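Local structure of papain-like cysteine protease (Porcine reproductive and respiratory syndrome virus, 3MTV) at residues T84-N89 with P169-L174; W91-D96 with V163-L168; Q148-S151 with W156-H159. The protein acts as a metal-dependent nuclease and, as one piece of the viral polyprotein, carries a papain-like cysteine protease domain; it probably also counters host interferon defences. One frame throughout, in Å; residues are numbered along the deposited sequence.

Contact 1: T84-N89 with P169-L174; sequences TVPEGN and PGFEDL
Pro86 sets CG and CD of its ring against the far end of the Phe171 phenyl ring, in the papain-like protease domain, where the loop leading to the probable catalytic Cys90 meets the start of strand 171-181. The evidence is a small group of carbon contacts: Pro86 CG is 3.6 Å from Phe171 CZ, and Pro86 CD is 3.8 Å from Phe171 CE1. The two side chains approach from opposite directions, and the proline comes at the phenyl ring obliquely. CG of Phe171 stands opposite its own carbonyl carbon, beside the backbone N (chi1 -70°), which carries the ring from the strand toward the loop. The ring also meets the rings of Phe150 and His159, and Pro86 itself touches His159, the probable catalytic histidine. The pair therefore lies beside the Cys-His site, with the side chain of Pro86 about 6 Å from that of Cys90 at the nearest atoms. Across the segments no hydrogen bond forms, and the buried surface totals 148 Å². Thr84 turns its hydroxyl elsewhere, bonding through OG1 to Pro81 O, and contributes its backbone instead: Thr84 O lies 3.3 Å from Pro169 CD.

Contact 2: W91-D96 with V163-L168; sequences WWRLLD and VEEPSL
Arg93 and Glu165 reach toward each other from opposite directions and meet with their charged ends crossed, the guanidinium and carboxylate planes being 79° apart. Glu165 OE2 is 3.0 Å from Arg93 NH2, which makes a salt bridge, yet the oxygen stands well out of the guanidinium plane and no N-H points at it. The attraction is thus one of charge alone, without the in-plane paired bonds that an arginine and a carboxylate can form. The second oxygen, Glu165 OE1, sits over one guanidinium face, displaced toward the rim, and comes within 3.7 Å of Arg93 CZ. OE1 also accepts a hydrogen bond from the backbone N of Leu162, which gives the carboxylate a second anchor and would probably favour its charged form.

The backbones stay far apart: the nearest alpha carbons, Arg93 CA and Val163 CA, are 12.6 Å from each other, and just 75 Å² is buried. Two long side chains bridge this gap, Glu165 extended beyond CG (chi2 161°) and Arg93 bent at its second torsion (chi2 -124°). The segment with helical backbone angles that follows the probable catalytic Cys90 holds Arg93, its side chain about 5 Å from that of Cys90 at the nearest atoms. Trp91 and Trp92, just before it, lean on helix 100-112 through Ala110 and Ile107, while Leu94 packs on Leu160 of strand 158-162. The salt bridge therefore spans, at the surface, from the segment beside helix 100-112 to the loop joining strands 158-162 and 171-181.

Contact 3: Q148-S151 with W156-H159; sequences QYFS and WIRH
The loop end of the beta hairpin of strands 145-150 and 158-162 lies here, and three backbone hydrogen bonds establish its antiparallel register. Gln148 and His159 form a hydrogen-bonded pair: Gln148 N donates to His159 O at 2.6 Å, and His159 N returns a bond to Gln148 O at 2.7 Å. Two residues nearer the loop, Phe150 N bonds to Ile157 O at 2.9 Å. Between these bonds Tyr149 and Arg158 make a non-hydrogen-bonded pair, their CA atoms 4.3 Å apart, and Tyr149 CA points a C-H at Ile157 O.

Strand 158-162 is an outermost strand of the five-stranded antiparallel sheet within this chain, and it places His159, probably the catalytic histidine of a papain-like Cys-His pair; its side chain lies about 3 Å from that of Cys90 at the nearest atoms. The imidazole and the Gln148 amide run side by side on one face of the sheet, pointing the same way with planes 41° apart. The alternation of the strand puts the His159 side chain on that face, and its first torsion, with CG trans to the backbone N (chi1 -170°), sets the ring beside the carbonyl carbon. The opposite face bears Tyr149 and Arg158; Arg158 CG lies against the backbone of Gln148, and farther out Arg158 NH1 is hydrogen-bonded to Tyr202 OH near the C terminus. Toward the loop the contact turns apolar, with Ile157 CG2 3.6 Å from Phe150 CB. Beyond Ile157, Trp156 meets Phe31 of the second subunit edge-to-face.

In the fold
From the N terminus the chain passes 84-89 and then 91-96, runs through helices 100-112 and 124-131 and strand 135-139, and reaches the hairpin. Contact 3 closes the shortest loop, with four residues between its segments. Contact 2 encloses it, returning at 163-168, and contact 1 encloses both at 169-174, so the three nest without crossing. The outer two tie the segments flanking Cys90 to the sheet side of the protease domain, while contact 3 lies within the sheet. They also touch directly: Pro86 CG is 3.5 Å from Leu168 CD1, joining contacts 1 and 2, and a probable hydrogen bond between Tyr149 N and Glu172 O joins contacts 1 and 3.

Contact 1: T84-N89 with P169-L174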
ATOM      1  N   THR A  84       8.438 -17.787 -16.735  1.00 60.42           N
ATOM      2  CA  THR A  84       8.143 -17.676 -15.240  1.00 79.56           C
ATOM      3  C   THR A  84       6.812 -16.992 -14.752  1.00 63.09           C
ATOM      4  O   THR A  84       6.420 -17.060 -13.617  1.00 86.51           O
ATOM      5  CB  THR A  84       9.381 -17.066 -14.508  1.00 57.74           C
ATOM      6  OG1 THR A  84       9.480 -15.680 -14.811  1.00 71.21           O
ATOM      7  CG2 THR A  84      10.716 -17.676 -15.047  1.00 83.59           C
ATOM      8  N   VAL A  85       6.129 -16.383 -15.689  1.00 63.69           N
ATOM      9  CA  VAL A  85       4.839 -15.792 -15.596  1.00 56.09           C
ATOM     10  C   VAL A  85       3.898 -16.531 -16.534  1.00 65.60           C
ATOM     11  O   VAL A  85       4.376 -17.206 -17.508  1.00 58.90           O
ATOM     12  CB  VAL A  85       5.083 -14.446 -16.162  1.00 62.83           C
ATOM     13  CG1 VAL A  85       4.025 -13.994 -17.184  1.00 67.03           C
ATOM     14  CG2 VAL A  85       5.301 -13.539 -15.062  1.00 67.17           C
ATOM     15  N   PRO A  86       2.566 -16.411 -16.285  1.00 68.33           N
ATOM     16  CA  PRO A  86       1.656 -17.166 -17.186  1.00 64.58           C
ATOM     17  C   PRO A  86       1.577 -16.605 -18.605  1.00 53.64           C
ATOM     18  O   PRO A  86       1.945 -15.438 -18.846  1.00 39.85           O
ATOM     19  CB  PRO A  86       0.304 -17.205 -16.442  1.00 68.98           C
ATOM     20  CG  PRO A  86       0.628 -16.950 -15.057  1.00 62.24           C
ATOM     21  CD  PRO A  86       1.879 -15.988 -15.056  1.00 60.87           C
ATOM     22  N   GLU A  87       1.190 -17.447 -19.583  1.00 56.73           N
ATOM     23  CA  GLU A  87       1.241 -16.875 -20.950  1.00 56.27           C
ATOM     24  C   GLU A  87      -0.133 -16.453 -21.381  1.00 68.73           C
ATOM     25  O   GLU A  87      -0.296 -15.747 -22.372  1.00 61.27           O
ATOM     26  CB  GLU A  87       1.988 -17.738 -21.983  1.00 59.83           C
ATOM     27  CG  GLU A  87       1.597 -19.184 -22.092  1.00 70.84           C
ATOM     28  CD  GLU A  87       2.532 -20.013 -23.084  1.00100.31           C
ATOM     29  OE1 GLU A  87       2.659 -19.735 -24.364  1.00 79.52           O
ATOM     30  OE2 GLU A  87       3.163 -20.964 -22.532  1.00 70.35           O
ATOM     31  N   GLY A  88      -1.117 -16.858 -20.580  1.00 58.12           N
ATOM     32  CA  GLY A  88      -2.376 -16.212 -20.682  1.00 56.28           C
ATOM     33  C   GLY A  88      -3.329 -17.170 -21.342  1.00 65.28           C
ATOM     34  O   GLY A  88      -4.428 -16.818 -21.664  1.00 61.46           O
ATOM     35  N   ASN A  89      -2.914 -18.395 -21.534  1.00 53.15           N
ATOM     36  CA  ASN A  89      -3.759 -19.376 -22.193  1.00 58.25           C
ATOM     37  C   ASN A  89      -4.074 -20.546 -21.285  1.00 53.64           C
ATOM     38  O   ASN A  89      -4.233 -21.671 -21.717  1.00 51.33           O
ATOM     39  CB  ASN A  89      -3.014 -19.962 -23.432  1.00 51.51           C
ATOM     40  CG  ASN A  89      -1.500 -20.090 -23.226  1.00 70.08           C
ATOM     41  OD1 ASN A  89      -0.789 -19.662 -24.107  1.00 72.01           O
ATOM     42  ND2 ASN A  89      -1.004 -20.674 -22.079  1.00 60.61           N
ATOM     43  N   PRO A 169       5.610 -18.904  -9.653  1.00 67.09           N
ATOM     44  CA  PRO A 169       6.162 -18.157  -8.524  1.00 61.03           C
ATOM     45  C   PRO A 169       5.167 -17.136  -8.082  1.00 73.18           C
ATOM     46  O   PRO A 169       4.745 -16.361  -8.961  1.00 59.50           O
ATOM     47  CB  PRO A 169       7.345 -17.394  -9.145  1.00 53.88           C
ATOM     48  CG  PRO A 169       7.613 -18.055 -10.396  1.00 69.22           C
ATOM     49  CD  PRO A 169       6.411 -18.815 -10.863  1.00 67.73           C
ATOM     50  N   GLY A 170       4.848 -17.087  -6.784  1.00 71.81           N
ATOM     51  CA  GLY A 170       3.819 -16.167  -6.336  1.00 66.76           C
ATOM     52  C   GLY A 170       2.406 -16.645  -6.601  1.00 68.53           C
ATOM     53  O   GLY A 170       1.456 -15.934  -6.371  1.00 75.56           O
ATOM     54  N   PHE A 171       2.246 -17.847  -7.114  1.00 65.21           N
ATOM     55  CA  PHE A 171       0.907 -18.347  -7.171  1.00 64.88           C
ATOM     56  C   PHE A 171       0.566 -19.354  -6.090  1.00 66.68           C
ATOM     57  O   PHE A 171       1.377 -20.196  -5.612  1.00 83.60           O
ATOM     58  CB  PHE A 171       0.586 -18.928  -8.529  1.00 55.09           C
ATOM     59  CG  PHE A 171       0.486 -17.913  -9.600  1.00 53.18           C
ATOM     60  CD1 PHE A 171       1.579 -17.516 -10.263  1.00 49.91           C
ATOM     61  CD2 PHE A 171      -0.763 -17.358  -9.963  1.00 61.69           C
ATOM     62  CE1 PHE A 171       1.432 -16.518 -11.339  1.00 70.53           C
ATOM     63  CE2 PHE A 171      -0.910 -16.379 -10.961  1.00 37.91           C
ATOM     64  CZ  PHE A 171       0.165 -15.967 -11.674  1.00 34.71           C
ATOM     65  N   GLU A 172      -0.692 -19.317  -5.786  1.00 56.01           N
ATOM     66  CA  GLU A 172      -1.139 -19.756  -4.527  1.00 68.04           C
ATOM     67  C   GLU A 172      -2.494 -20.410  -4.707  1.00 70.39           C
ATOM     68  O   GLU A 172      -3.421 -19.852  -5.245  1.00 70.15           O
ATOM     69  CB  GLU A 172      -1.250 -18.484  -3.730  1.00 74.59           C
ATOM     70  CG  GLU A 172       0.035 -17.642  -3.848  1.00 94.07           C
ATOM     71  CD  GLU A 172       1.095 -18.093  -2.791  1.00118.79           C
ATOM     72  OE1 GLU A 172       0.543 -18.869  -1.936  1.00 68.93           O
ATOM     73  OE2 GLU A 172       2.364 -17.701  -2.807  1.00 84.38           O
ATOM     74  N   ASP A 173      -2.564 -21.644  -4.282  1.00 79.44           N
ATOM     75  CA  ASP A 173      -3.683 -22.471  -4.595  1.00 64.63           C
ATOM     76  C   ASP A 173      -4.845 -21.839  -3.905  1.00 58.99           C
ATOM     77  O   ASP A 173      -4.862 -21.677  -2.732  1.00 65.34           O
ATOM     78  CB  ASP A 173      -3.484 -23.877  -3.973  1.00 55.63           C
ATOM     79  CG  ASP A 173      -2.463 -24.730  -4.708  1.00 77.05           C
ATOM     80  OD1 ASP A 173      -2.598 -25.935  -4.478  1.00 89.20           O
ATOM     81  OD2 ASP A 173      -1.537 -24.278  -5.457  1.00 70.47           O
ATOM     82  N   LEU A 174      -5.878 -21.580  -4.650  1.00 76.17           N
ATOM     83  CA  LEU A 174      -7.135 -21.148  -4.096  1.00 57.83           C
ATOM     84  C   LEU A 174      -8.136 -22.256  -3.858  1.00 73.61           C
ATOM     85  O   LEU A 174      -8.495 -22.498  -2.714  1.00 74.05           O
ATOM     86  CB  LEU A 174      -7.773 -20.305  -5.135  1.00 69.04           C
ATOM     87  CG  LEU A 174      -8.553 -19.161  -4.563  1.00 80.71           C
ATOM     88  CD1 LEU A 174      -9.706 -18.925  -5.448  1.00 65.08           C
ATOM     89  CD2 LEU A 174      -9.039 -19.476  -3.208  1.00 63.45           C
TER

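Contact 2: W91-D96 with V163-L168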
ATOM      1  N   TRP A  91      -6.301 -21.356 -19.825  1.00 46.16           N
ATOM      2  CA  TRP A  91      -7.701 -21.685 -19.631  1.00 49.53           C
ATOM      3  C   TRP A  91      -8.210 -22.677 -20.640  1.00 63.04           C
ATOM      4  O   TRP A  91      -9.192 -23.361 -20.423  1.00 51.82           O
ATOM      5  CB  TRP A  91      -8.574 -20.488 -19.746  1.00 44.96           C
ATOM      6  CG  TRP A  91      -8.341 -19.611 -20.865  1.00 43.26           C
ATOM      7  CD1 TRP A  91      -7.489 -18.591 -20.922  1.00 46.17           C
ATOM      8  CD2 TRP A  91      -8.974 -19.674 -22.121  1.00 46.34           C
ATOM      9  NE1 TRP A  91      -7.541 -17.953 -22.169  1.00 43.03           N
ATOM     10  CE2 TRP A  91      -8.433 -18.645 -22.928  1.00 47.45           C
ATOM     11  CE3 TRP A  91      -9.951 -20.507 -22.668  1.00 69.57           C
ATOM     12  CZ2 TRP A  91      -8.836 -18.436 -24.281  1.00 59.22           C
ATOM     13  CZ3 TRP A  91     -10.439 -20.228 -24.006  1.00 45.34           C
ATOM     14  CH2 TRP A  91      -9.835 -19.232 -24.798  1.00 52.00           C
ATOM     15  N   TRP A  92      -7.493 -22.757 -21.738  1.00 51.47           N
ATOM     16  CA  TRP A  92      -7.698 -23.808 -22.685  1.00 48.50           C
ATOM     17  C   TRP A  92      -7.898 -25.124 -22.080  1.00 49.89           C
ATOM     18  O   TRP A  92      -8.783 -25.820 -22.517  1.00 55.07           O
ATOM     19  CB  TRP A  92      -6.492 -23.917 -23.548  1.00 37.54           C
ATOM     20  CG  TRP A  92      -6.133 -22.658 -24.332  1.00 52.05           C
ATOM     21  CD1 TRP A  92      -6.745 -21.398 -24.288  1.00 55.80           C
ATOM     22  CD2 TRP A  92      -5.073 -22.545 -25.268  1.00 42.55           C
ATOM     23  NE1 TRP A  92      -6.068 -20.508 -25.162  1.00 61.40           N
ATOM     24  CE2 TRP A  92      -5.067 -21.207 -25.774  1.00 37.86           C
ATOM     25  CE3 TRP A  92      -4.129 -23.449 -25.735  1.00 49.53           C
ATOM     26  CZ2 TRP A  92      -4.210 -20.806 -26.708  1.00 56.41           C
ATOM     27  CZ3 TRP A  92      -3.234 -23.036 -26.634  1.00 60.10           C
ATOM     28  CH2 TRP A  92      -3.254 -21.714 -27.108  1.00 57.16           C
ATOM     29  N   ARG A  93      -7.088 -25.492 -21.092  1.00 55.60           N
ATOM     30  CA  ARG A  93      -7.212 -26.836 -20.518  1.00 59.40           C
ATOM     31  C   ARG A  93      -8.688 -27.132 -20.323  1.00 51.05           C
ATOM     32  O   ARG A  93      -9.236 -28.132 -20.697  1.00 55.55           O
ATOM     33  CB  ARG A  93      -6.468 -26.944 -19.177  1.00 64.12           C
ATOM     34  CG  ARG A  93      -4.921 -26.928 -19.334  1.00104.23           C
ATOM     35  CD  ARG A  93      -4.170 -28.179 -18.706  1.00 99.15           C
ATOM     36  NE  ARG A  93      -2.742 -27.950 -18.724  1.00 97.27           N
ATOM     37  CZ  ARG A  93      -2.116 -26.915 -18.147  1.00108.10           C
ATOM     38  NH1 ARG A  93      -2.749 -25.995 -17.424  1.00101.59           N
ATOM     39  NH2 ARG A  93      -0.804 -26.794 -18.298  1.00116.51           N
ATOM     40  N   LEU A  94      -9.378 -26.195 -19.750  1.00 54.98           N
ATOM     41  CA  LEU A  94     -10.819 -26.363 -19.552  1.00 46.98           C
ATOM     42  C   LEU A  94     -11.686 -26.906 -20.715  1.00 51.63           C
ATOM     43  O   LEU A  94     -12.726 -27.462 -20.506  1.00 42.06           O
ATOM     44  CB  LEU A  94     -11.270 -24.984 -19.238  1.00 46.60           C
ATOM     45  CG  LEU A  94     -11.408 -24.725 -17.756  1.00 51.18           C
ATOM     46  CD1 LEU A  94     -10.357 -25.417 -16.837  1.00 52.57           C
ATOM     47  CD2 LEU A  94     -11.584 -23.267 -17.446  1.00 54.81           C
ATOM     48  N   LEU A  95     -11.192 -26.753 -21.949  1.00 57.11           N
ATOM     49  CA  LEU A  95     -11.915 -27.156 -23.120  1.00 62.00           C
ATOM     50  C   LEU A  95     -11.294 -28.380 -23.674  1.00 69.72           C
ATOM     51  O   LEU A  95     -11.327 -28.576 -24.917  1.00 58.65           O
ATOM     52  CB  LEU A  95     -11.773 -26.088 -24.155  1.00 50.84           C
ATOM     53  CG  LEU A  95     -12.449 -24.773 -23.668  1.00 75.08           C
ATOM     54  CD1 LEU A  95     -12.151 -23.580 -24.552  1.00 40.38           C
ATOM     55  CD2 LEU A  95     -13.980 -24.803 -23.382  1.00 45.93           C
ATOM     56  N   ASP A  96     -10.730 -29.188 -22.773  1.00 46.87           N
ATOM     57  CA  ASP A  96      -9.934 -30.290 -23.243  1.00 63.77           C
ATOM     58  C   ASP A  96     -10.771 -31.382 -23.842  1.00 59.49           C
ATOM     59  O   ASP A  96     -10.418 -31.964 -24.851  1.00 69.19           O
ATOM     60  CB  ASP A  96      -8.958 -30.777 -22.195  1.00 36.04           C
ATOM     61  CG  ASP A  96      -7.553 -30.146 -22.412  1.00 96.68           C
ATOM     62  OD1 ASP A  96      -6.649 -30.537 -21.584  1.00 77.74           O
ATOM     63  OD2 ASP A  96      -7.397 -29.269 -23.404  1.00 62.87           O
ATOM     64  N   VAL A 163      -3.238 -30.277 -10.651  1.00 75.13           N
ATOM     65  CA  VAL A 163      -2.869 -30.514  -9.241  1.00 78.43           C
ATOM     66  C   VAL A 163      -1.413 -30.905  -9.111  1.00 77.49           C
ATOM     67  O   VAL A 163      -0.687 -30.458  -8.211  1.00 89.18           O
ATOM     68  CB  VAL A 163      -3.810 -31.556  -8.538  1.00 81.23           C
ATOM     69  CG1 VAL A 163      -4.821 -30.850  -7.761  1.00 71.55           C
ATOM     70  CG2 VAL A 163      -4.505 -32.544  -9.564  1.00 94.78           C
ATOM     71  N   GLU A 164      -0.978 -31.651 -10.095  1.00 73.97           N
ATOM     72  CA  GLU A 164       0.339 -32.223 -10.098  1.00 93.76           C
ATOM     73  C   GLU A 164       1.420 -31.399 -10.769  1.00 88.41           C
ATOM     74  O   GLU A 164       2.610 -31.664 -10.577  1.00 97.43           O
ATOM     75  CB  GLU A 164       0.212 -33.533 -10.806  1.00 88.86           C
ATOM     76  CG  GLU A 164      -1.188 -33.680 -11.324  1.00111.94           C
ATOM     77  CD  GLU A 164      -1.208 -34.107 -12.796  1.00131.96           C
ATOM     78  OE1 GLU A 164      -0.185 -34.675 -13.268  1.00124.67           O
ATOM     79  OE2 GLU A 164      -2.250 -33.867 -13.468  1.00120.34           O
ATOM     80  N   GLU A 165       1.054 -30.406 -11.557  1.00 78.98           N
ATOM     81  CA  GLU A 165       2.111 -29.497 -12.010  1.00 82.97           C
ATOM     82  C   GLU A 165       2.606 -28.644 -10.870  1.00 77.70           C
ATOM     83  O   GLU A 165       2.025 -28.585  -9.784  1.00105.37           O
ATOM     84  CB  GLU A 165       1.664 -28.594 -13.153  1.00 82.19           C
ATOM     85  CG  GLU A 165       1.131 -29.390 -14.282  1.00 91.96           C
ATOM     86  CD  GLU A 165       0.275 -28.605 -15.249  1.00104.72           C
ATOM     87  OE1 GLU A 165      -0.844 -28.103 -14.881  1.00 97.51           O
ATOM     88  OE2 GLU A 165       0.737 -28.536 -16.408  1.00 93.65           O
ATOM     89  N   PRO A 166       3.696 -27.968 -11.119  1.00 87.37           N
ATOM     90  CA  PRO A 166       4.392 -27.107 -10.157  1.00106.47           C
ATOM     91  C   PRO A 166       3.904 -25.662 -10.228  1.00 98.07           C
ATOM     92  O   PRO A 166       3.917 -25.158 -11.387  1.00 86.37           O
ATOM     93  CB  PRO A 166       5.849 -27.115 -10.697  1.00108.27           C
ATOM     94  CG  PRO A 166       5.795 -27.864 -12.086  1.00 69.10           C
ATOM     95  CD  PRO A 166       4.353 -27.986 -12.439  1.00 91.65           C
ATOM     96  N   SER A 167       3.584 -25.015  -9.087  1.00 78.92           N
ATOM     97  CA  SER A 167       3.099 -23.612  -9.071  1.00 61.02           C
ATOM     98  C   SER A 167       4.104 -22.640  -9.695  1.00 76.21           C
ATOM     99  O   SER A 167       5.344 -22.797  -9.572  1.00 61.49           O
ATOM    100  CB  SER A 167       2.644 -23.169  -7.690  1.00 61.78           C
ATOM    101  OG  SER A 167       1.542 -23.987  -7.214  1.00 77.64           O
ATOM    102  N   LEU A 168       3.586 -21.702 -10.490  1.00 73.67           N
ATOM    103  CA  LEU A 168       4.458 -20.619 -10.848  1.00 65.71           C
ATOM    104  C   LEU A 168       4.691 -19.794  -9.558  1.00 75.55           C
ATOM    105  O   LEU A 168       4.099 -19.995  -8.455  1.00 85.04           O
ATOM    106  CB  LEU A 168       3.868 -19.791 -11.945  1.00 64.29           C
ATOM    107  CG  LEU A 168       4.060 -20.142 -13.416  1.00 66.31           C
ATOM    108  CD1 LEU A 168       3.049 -19.376 -14.241  1.00 67.56           C
ATOM    109  CD2 LEU A 168       5.365 -19.692 -13.951  1.00 62.60           C
TER

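Contact 3: Q148-S151 with W156-H159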
ATOM      1  N   GLN A 148      -5.858 -20.764  -9.035  1.00 71.30           N
ATOM      2  CA  GLN A 148      -4.890 -19.923  -8.301  1.00 83.35           C
ATOM      3  C   GLN A 148      -4.930 -18.450  -8.524  1.00 75.90           C
ATOM      4  O   GLN A 148      -5.424 -17.929  -9.548  1.00 66.49           O
ATOM      5  CB  GLN A 148      -3.456 -20.329  -8.572  1.00 65.08           C
ATOM      6  CG  GLN A 148      -3.318 -21.796  -8.600  1.00 60.90           C
ATOM      7  CD  GLN A 148      -1.918 -22.179  -8.540  1.00 66.41           C
ATOM      8  OE1 GLN A 148      -1.492 -22.789  -7.544  1.00 81.43           O
ATOM      9  NE2 GLN A 148      -1.149 -21.829  -9.603  1.00 47.43           N
ATOM     10  N   TYR A 149      -4.361 -17.783  -7.537  1.00 69.39           N
ATOM     11  CA  TYR A 149      -4.304 -16.351  -7.574  1.00 54.15           C
ATOM     12  C   TYR A 149      -2.888 -16.044  -7.354  1.00 59.14           C
ATOM     13  O   TYR A 149      -2.053 -16.791  -6.823  1.00 59.08           O
ATOM     14  CB  TYR A 149      -5.117 -15.713  -6.458  1.00 60.29           C
ATOM     15  CG  TYR A 149      -4.696 -16.092  -5.049  1.00 58.47           C
ATOM     16  CD1 TYR A 149      -5.354 -17.091  -4.396  1.00 58.89           C
ATOM     17  CD2 TYR A 149      -3.638 -15.440  -4.388  1.00 62.77           C
ATOM     18  CE1 TYR A 149      -5.023 -17.468  -3.137  1.00 64.21           C
ATOM     19  CE2 TYR A 149      -3.275 -15.797  -3.103  1.00 75.55           C
ATOM     20  CZ  TYR A 149      -3.994 -16.836  -2.484  1.00 83.18           C
ATOM     21  OH  TYR A 149      -3.726 -17.307  -1.221  1.00 69.59           O
ATOM     22  N   PHE A 150      -2.608 -14.884  -7.796  1.00 51.07           N
ATOM     23  CA  PHE A 150      -1.298 -14.440  -7.589  1.00 59.02           C
ATOM     24  C   PHE A 150      -1.151 -13.578  -6.377  1.00 66.24           C
ATOM     25  O   PHE A 150      -1.666 -12.395  -6.328  1.00 58.02           O
ATOM     26  CB  PHE A 150      -1.061 -13.522  -8.677  1.00 51.57           C
ATOM     27  CG  PHE A 150       0.244 -12.988  -8.653  1.00 51.56           C
ATOM     28  CD1 PHE A 150       1.314 -13.826  -8.798  1.00 81.56           C
ATOM     29  CD2 PHE A 150       0.452 -11.664  -8.556  1.00 67.19           C
ATOM     30  CE1 PHE A 150       2.561 -13.352  -8.878  1.00 74.17           C
ATOM     31  CE2 PHE A 150       1.713 -11.174  -8.644  1.00 78.26           C
ATOM     32  CZ  PHE A 150       2.766 -12.026  -8.783  1.00 68.38           C
ATOM     33  N   SER A 151      -0.477 -14.127  -5.374  1.00 63.93           N
ATOM     34  CA  SER A 151      -0.002 -13.234  -4.313  1.00 63.47           C
ATOM     35  C   SER A 151      -0.954 -12.831  -3.222  1.00 63.58           C
ATOM     36  O   SER A 151      -0.460 -12.792  -2.107  1.00 63.87           O
ATOM     37  CB  SER A 151       0.534 -11.928  -4.920  1.00 74.52           C
ATOM     38  OG  SER A 151       0.797 -10.977  -3.936  1.00 53.25           O
ATOM     39  N   TRP A 156      -7.447  -9.846  -8.636  1.00 34.71           N
ATOM     40  CA  TRP A 156      -7.986 -10.230  -9.919  1.00 53.04           C
ATOM     41  C   TRP A 156      -7.140 -11.095 -10.855  1.00 67.23           C
ATOM     42  O   TRP A 156      -7.539 -11.284 -12.009  1.00 67.39           O
ATOM     43  CB  TRP A 156      -8.347  -9.020 -10.762  1.00 42.49           C
ATOM     44  CG  TRP A 156      -7.238  -8.301 -11.274  1.00 54.59           C
ATOM     45  CD1 TRP A 156      -6.696  -8.356 -12.543  1.00 64.58           C
ATOM     46  CD2 TRP A 156      -6.477  -7.352 -10.567  1.00 67.83           C
ATOM     47  NE1 TRP A 156      -5.635  -7.483 -12.657  1.00 49.56           N
ATOM     48  CE2 TRP A 156      -5.473  -6.867 -11.448  1.00 60.17           C
ATOM     49  CE3 TRP A 156      -6.527  -6.861  -9.263  1.00 55.62           C
ATOM     50  CZ2 TRP A 156      -4.574  -5.911 -11.065  1.00 53.05           C
ATOM     51  CZ3 TRP A 156      -5.600  -5.906  -8.891  1.00 69.50           C
ATOM     52  CH2 TRP A 156      -4.649  -5.441  -9.778  1.00 60.54           C
ATOM     53  N   ILE A 157      -5.987 -11.576 -10.401  1.00 58.59           N
ATOM     54  CA  ILE A 157      -5.089 -12.269 -11.274  1.00 49.85           C
ATOM     55  C   ILE A 157      -5.102 -13.671 -10.849  1.00 53.85           C
ATOM     56  O   ILE A 157      -4.539 -14.028  -9.779  1.00 60.75           O
ATOM     57  CB  ILE A 157      -3.702 -11.722 -11.189  1.00 47.71           C
ATOM     58  CG1 ILE A 157      -3.620 -10.452 -11.967  1.00 48.24           C
ATOM     59  CG2 ILE A 157      -2.689 -12.639 -11.760  1.00 51.22           C
ATOM     60  CD1 ILE A 157      -2.973  -9.397 -11.169  1.00 48.79           C
ATOM     61  N   ARG A 158      -5.711 -14.455 -11.729  1.00 52.61           N
ATOM     62  CA  ARG A 158      -5.864 -15.899 -11.582  1.00 60.67           C
ATOM     63  C   ARG A 158      -5.228 -16.725 -12.660  1.00 54.43           C
ATOM     64  O   ARG A 158      -4.838 -16.251 -13.777  1.00 54.83           O
ATOM     65  CB  ARG A 158      -7.306 -16.298 -11.437  1.00 39.23           C
ATOM     66  CG  ARG A 158      -7.690 -16.039 -10.086  1.00 45.37           C
ATOM     67  CD  ARG A 158      -9.229 -16.143  -9.974  1.00 57.90           C
ATOM     68  NE  ARG A 158      -9.749 -16.027  -8.585  1.00 72.59           N
ATOM     69  CZ  ARG A 158     -10.992 -16.333  -8.135  1.00 73.16           C
ATOM     70  NH1 ARG A 158     -11.996 -16.775  -8.890  1.00 74.30           N
ATOM     71  NH2 ARG A 158     -11.256 -16.179  -6.869  1.00 73.23           N
ATOM     72  N   HIS A 159      -5.182 -17.986 -12.274  1.00 49.59           N
ATOM     73  CA  HIS A 159      -4.508 -18.935 -13.047  1.00 45.26           C
ATOM     74  C   HIS A 159      -4.997 -20.341 -12.722  1.00 60.94           C
ATOM     75  O   HIS A 159      -5.381 -20.661 -11.611  1.00 63.35           O
ATOM     76  CB  HIS A 159      -3.059 -18.756 -12.813  1.00 45.81           C
ATOM     77  CG  HIS A 159      -2.211 -19.541 -13.738  1.00 56.87           C
ATOM     78  ND1 HIS A 159      -1.592 -20.704 -13.351  1.00 51.38           N
ATOM     79  CD2 HIS A 159      -1.847 -19.309 -15.018  1.00 54.03           C
ATOM     80  CE1 HIS A 159      -0.908 -21.180 -14.382  1.00 64.54           C
ATOM     81  NE2 HIS A 159      -1.034 -20.342 -15.394  1.00 70.56           N
TER